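PDB 4WY8: esterase, which hydrolyses carboxylic esters, acting as a carboxylesterase built on the alpha/beta hydrolase fold. Local coordinates for residues E34-S37 / I38-P42; K205-A208 / E209-L213. All coordinates share one frame; numbering follows the deposited sequence.

Contact 1 of 2, residues E34-S37 / I38-P42; sequences EAAS and IIDDP
With chi1 at 73°, Ser37 sets its OG between its own N and carbonyl carbon and turns it back along the helix, while Asp40, chi1 -59°, keeps its carboxylate beside the backbone N and near the carbonyl of Ala36. The serine is a compact example of a hydroxyl sharing a helical carbonyl with the backbone: Ser37 OG donates to Glu34 O at 2.5 Å, meeting the oxygen at a C=O...donor angle of 124°. The same Glu34 O takes the regular helical bond from Ile38 N, 3.0 Å away, so two donors grip one oxygen. One residue on, Ile39 N reaches Ala35 O in a nearly straight bond of 2.9 Å, and CG1 of Ile39 lies 3.3 Å from that same Ala35 O. Asp40 N closes the series on Ala36 O at 2.8 Å. The Asp40 carboxylate stays close to Ala36: OD2 lies 3.7 Å from the methyl CB of Ala36 but also 3.0 Å from Ala36 O, an approach of two acceptors. Ile38 is buried, and its side chain packs on Leu98, while Glu34 OE1 accepts from the backbone N of Gly95, linking helix 27-39 to a neighbouring loop. Chemically, the carbonyls of Glu34, Ala35 and Ala36 each receive a backbone N-H, the first reinforced by a hydroxyl, whereas the Asp40 carboxylate is probably mildly repelled by the carbonyl oxygen beside it.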
loop_
_atom_site.group_PDB
_atom_site.type_symbol
_atom_site.label_atom_id
_atom_site.label_comp_id
_atom_site.label_asym_id
_atom_site.label_seq_id
_atom_site.Cartn_x
_atom_site.Cartn_y
_atom_site.Cartn_z
ATOM N N GLU A 34 -27.239 2.394 14.670
ATOM C CA GLU A 34 -25.971 1.847 14.184
ATOM C C GLU A 34 -25.767 0.413 14.672
ATOM O O GLU A 34 -25.489 -0.527 13.878
ATOM C CB GLU A 34 -24.830 2.761 14.647
ATOM C CG GLU A 34 -23.448 2.316 14.243
ATOM C CD GLU A 34 -22.354 3.315 14.633
ATOM O OE1 GLU A 34 -22.247 3.648 15.843
ATOM O OE2 GLU A 34 -21.576 3.727 13.728
ATOM N N ALA A 35 -25.948 0.242 15.981
ATOM C CA ALA A 35 -25.851 -1.078 16.586
ATOM C C ALA A 35 -26.814 -2.050 15.904
ATOM O O ALA A 35 -26.434 -3.189 15.556
ATOM C CB ALA A 35 -26.149 -1.010 18.087
ATOM N N ALA A 36 -28.047 -1.589 15.688
ATOM C CA ALA A 36 -29.047 -2.432 15.031
ATOM C C ALA A 36 -28.621 -2.811 13.621
ATOM O O ALA A 36 -28.769 -3.958 13.219
ATOM C CB ALA A 36 -30.403 -1.736 14.998
ATOM N N SER A 37 -28.067 -1.856 12.881
ATOM C CA SER A 37 -27.611 -2.113 11.522
ATOM C C SER A 37 -26.494 -3.152 11.501
ATOM O O SER A 37 -26.328 -3.870 10.518
ATOM C CB SER A 37 -27.134 -0.821 10.857
ATOM O OG SER A 37 -25.878 -0.410 11.391
ATOM N N ILE A 38 -25.686 -3.215 12.556
ATOM C CA ILE A 38 -24.723 -4.312 12.594
ATOM C C ILE A 38 -25.388 -5.665 12.958
ATOM O O ILE A 38 -25.207 -6.675 12.264
ATOM C CB ILE A 38 -23.570 -4.038 13.588
ATOM C CG1 ILE A 38 -22.869 -2.706 13.275
ATOM C CG2 ILE A 38 -22.585 -5.182 13.546
ATOM C CD1 ILE A 38 -22.137 -2.692 11.925
ATOM N N ILE A 39 -26.156 -5.685 14.041
ATOM C CA ILE A 39 -26.745 -6.943 14.519
ATOM C C ILE A 39 -27.698 -7.561 13.482
ATOM O O ILE A 39 -27.746 -8.782 13.323
ATOM C CB ILE A 39 -27.493 -6.747 15.856
ATOM C CG1 ILE A 39 -26.529 -6.232 16.927
ATOM C CG2 ILE A 39 -28.118 -8.054 16.316
ATOM C CD1 ILE A 39 -27.215 -5.596 18.118
ATOM N N ASP A 40 -28.432 -6.709 12.772
ATOM C CA ASP A 40 -29.407 -7.142 11.770
ATOM C C ASP A 40 -28.828 -7.414 10.377
ATOM O O ASP A 40 -29.561 -7.803 9.469
ATOM C CB ASP A 40 -30.517 -6.096 11.635
ATOM C CG ASP A 40 -31.242 -5.853 12.938
ATOM O OD1 ASP A 40 -31.364 -6.813 13.734
ATOM O OD2 ASP A 40 -31.682 -4.701 13.162
ATOM N N ASP A 41 -27.549 -7.133 10.166
ATOM C CA ASP A 41 -26.931 -7.490 8.891
ATOM C C ASP A 41 -26.779 -9.010 8.865
ATOM O O ASP A 41 -26.228 -9.601 9.795
ATOM C CB ASP A 41 -25.586 -6.786 8.713
ATOM C CG ASP A 41 -25.058 -6.861 7.285
ATOM O OD1 ASP A 41 -25.016 -7.964 6.689
ATOM O OD2 ASP A 41 -24.674 -5.799 6.752
ATOM N N PRO A 42 -27.298 -9.657 7.816
ATOM C CA PRO A 42 -27.281 -11.128 7.760
ATOM C C PRO A 42 -25.879 -11.705 7.484
ATOM O O PRO A 42 -25.632 -12.899 7.645
ATOM C CB PRO A 42 -28.239 -11.441 6.605
ATOM C CG PRO A 42 -28.209 -10.225 5.728
ATOM C CD PRO A 42 -27.946 -9.051 6.635
#

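Contact 2 of 2, residues K205-A208 / E209-L213; sequences KQFA and ENYYL
Phe207 meets Tyr211 four residues on, and its side chain can be followed as a worked case of an aromatic pair formed across a turn. CB starts the contact, 3.8 Å from Tyr211 CD2. With chi1 at -53°, CG stands beside the backbone N and the ring presents its edge to the tyrosine. CD1, the leading atom, sits over one face of the Tyr211 ring, displaced toward the rim, 3.6 Å from Tyr211 CE2 and 3.8 Å from Tyr211 CZ. The rest of the phenylalanine ring, out to its tip at CZ, lies farther off, and the side chain also touches Val5. The planes are at 89° and the centroids 5.1 Å apart: a T-shaped stack with phenylalanine as the edge. One face of the Phe207 ring is covered by CG of Gln206. On the backbone side, a water joins the turn, donating to Phe207 O at 2.6 Å and to Leu213 O while accepting from Tyr211 N. The turn leads from helix 202-206 into helix 215-225, whose Met218 and Phe221 pack on Leu213; Leu213 also touches His291, the histidine of a probable catalytic triad, and Tyr211 rests on Ile290 of strand 289-290.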
loop_
_atom_site.group_PDB
_atom_site.type_symbol
_atom_site.label_atom_id
_atom_site.label_comp_id
_atom_site.label_asym_id
_atom_site.label_seq_id
_atom_site.Cartn_x
_atom_site.Cartn_y
_atom_site.Cartn_z
ATOM N N LYS A 205 -14.663 19.640 -1.254
ATOM C CA LYS A 205 -15.511 20.123 -2.353
ATOM C C LYS A 205 -15.955 19.009 -3.285
ATOM O O LYS A 205 -17.133 18.905 -3.649
ATOM C CB LYS A 205 -14.780 21.187 -3.176
ATOM C CG LYS A 205 -14.492 22.445 -2.397
ATOM C CD LYS A 205 -13.680 23.440 -3.211
ATOM C CE LYS A 205 -14.028 24.843 -2.777
ATOM N NZ LYS A 205 -12.874 25.753 -2.958
ATOM N N GLN A 206 -15.000 18.182 -3.696
ATOM C CA GLN A 206 -15.298 17.165 -4.691
ATOM C C GLN A 206 -16.192 16.056 -4.143
ATOM O O GLN A 206 -17.039 15.517 -4.865
ATOM C CB GLN A 206 -14.005 16.565 -5.249
ATOM C CG GLN A 206 -14.288 15.640 -6.403
ATOM C CD GLN A 206 -13.035 15.135 -7.071
ATOM O OE1 GLN A 206 -11.927 15.529 -6.714
ATOM N NE2 GLN A 206 -13.204 14.268 -8.061
ATOM N N PHE A 207 -16.030 15.722 -2.865
ATOM C CA PHE A 207 -16.756 14.582 -2.325
ATOM C C PHE A 207 -17.736 14.989 -1.236
ATOM O O PHE A 207 -18.147 14.166 -0.417
ATOM C CB PHE A 207 -15.764 13.550 -1.802
ATOM C CG PHE A 207 -14.717 13.167 -2.819
ATOM C CD1 PHE A 207 -15.064 12.423 -3.937
ATOM C CD2 PHE A 207 -13.394 13.565 -2.663
ATOM C CE1 PHE A 207 -14.111 12.074 -4.889
ATOM C CE2 PHE A 207 -12.419 13.215 -3.599
ATOM C CZ PHE A 207 -12.784 12.473 -4.723
ATOM N N ALA A 208 -18.137 16.257 -1.251
ATOM C CA ALA A 208 -19.009 16.787 -0.204
ATOM C C ALA A 208 -20.265 15.953 -0.011
ATOM O O ALA A 208 -20.779 15.882 1.100
ATOM C CB ALA A 208 -19.383 18.237 -0.498
ATOM N N GLU A 209 -20.798 15.354 -1.076
ATOM C CA GLU A 209 -22.007 14.532 -0.927
ATOM C C GLU A 209 -21.935 13.191 -1.661
ATOM O O GLU A 209 -21.109 13.000 -2.542
ATOM C CB GLU A 209 -23.241 15.319 -1.384
ATOM C CG GLU A 209 -23.400 16.682 -0.714
ATOM C CD GLU A 209 -24.621 17.442 -1.213
ATOM O OE1 GLU A 209 -25.466 16.825 -1.904
ATOM O OE2 GLU A 209 -24.738 18.654 -0.913
ATOM N N ASN A 210 -22.782 12.259 -1.248
ATOM C CA ASN A 210 -22.945 10.956 -1.922
ATOM C C ASN A 210 -21.749 10.000 -1.857
ATOM O O ASN A 210 -21.684 9.033 -2.627
ATOM C CB ASN A 210 -23.314 11.171 -3.386
ATOM C CG ASN A 210 -24.560 12.010 -3.546
ATOM O OD1 ASN A 210 -25.572 11.771 -2.877
ATOM N ND2 ASN A 210 -24.490 13.007 -4.416
ATOM N N TYR A 211 -20.827 10.223 -0.928
ATOM C CA TYR A 211 -19.767 9.238 -0.687
ATOM C C TYR A 211 -19.686 8.798 0.781
ATOM O O TYR A 211 -18.576 8.646 1.350
ATOM C CB TYR A 211 -18.429 9.801 -1.135
ATOM C CG TYR A 211 -18.329 10.102 -2.624
ATOM C CD1 TYR A 211 -17.942 9.124 -3.522
ATOM C CD2 TYR A 211 -18.621 11.379 -3.119
ATOM C CE1 TYR A 211 -17.817 9.408 -4.894
ATOM C CE2 TYR A 211 -18.518 11.673 -4.474
ATOM C CZ TYR A 211 -18.118 10.678 -5.356
ATOM O OH TYR A 211 -18.005 10.950 -6.704
ATOM N N TYR A 212 -20.873 8.605 1.370
ATOM C CA TYR A 212 -21.063 8.055 2.714
ATOM C C TYR A 212 -20.638 9.011 3.828
ATOM O O TYR A 212 -21.477 9.435 4.618
ATOM C CB TYR A 212 -20.327 6.712 2.822
ATOM C CG TYR A 212 -20.544 5.966 4.115
ATOM C CD1 TYR A 212 -21.771 5.372 4.397
ATOM C CD2 TYR A 212 -19.521 5.848 5.055
ATOM C CE1 TYR A 212 -21.980 4.682 5.585
ATOM C CE2 TYR A 212 -19.722 5.164 6.248
ATOM C CZ TYR A 212 -20.950 4.582 6.504
ATOM O OH TYR A 212 -21.154 3.909 7.684
ATOM N N LEU A 213 -19.355 9.354 3.913
ATOM C CA LEU A 213 -18.933 10.428 4.817
ATOM C C LEU A 213 -19.123 11.749 4.088
ATOM O O LEU A 213 -18.525 11.953 3.046
ATOM C CB LEU A 213 -17.471 10.280 5.271
ATOM C CG LEU A 213 -16.962 11.449 6.158
ATOM C CD1 LEU A 213 -17.740 11.514 7.471
ATOM C CD2 LEU A 213 -15.466 11.331 6.468
HETATM O O HOH W 1 -19.868 12.563 0.719
#

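From the N terminus, the chain first meets contact 1, where helix 27-39 runs out into the loop that leads to strand 51-59, the outermost strand at one side of the sheet. Most of the central sheet and its helices come next, before contact 2 rounds the turn between helix 202-206 and helix 215-225. Each contact is local, closing only a turn of its own, and the two follow in series, neither nesting nor crossing. The centres of contact 1 and contact 2 are about 24 Å apart, and the nearest atoms of contact 1 and contact 2 are about 6 Å apart. Contact 1 ties an N-terminal helix to the loop around Leu98, whereas contact 2 links two later helices with strand 289-290.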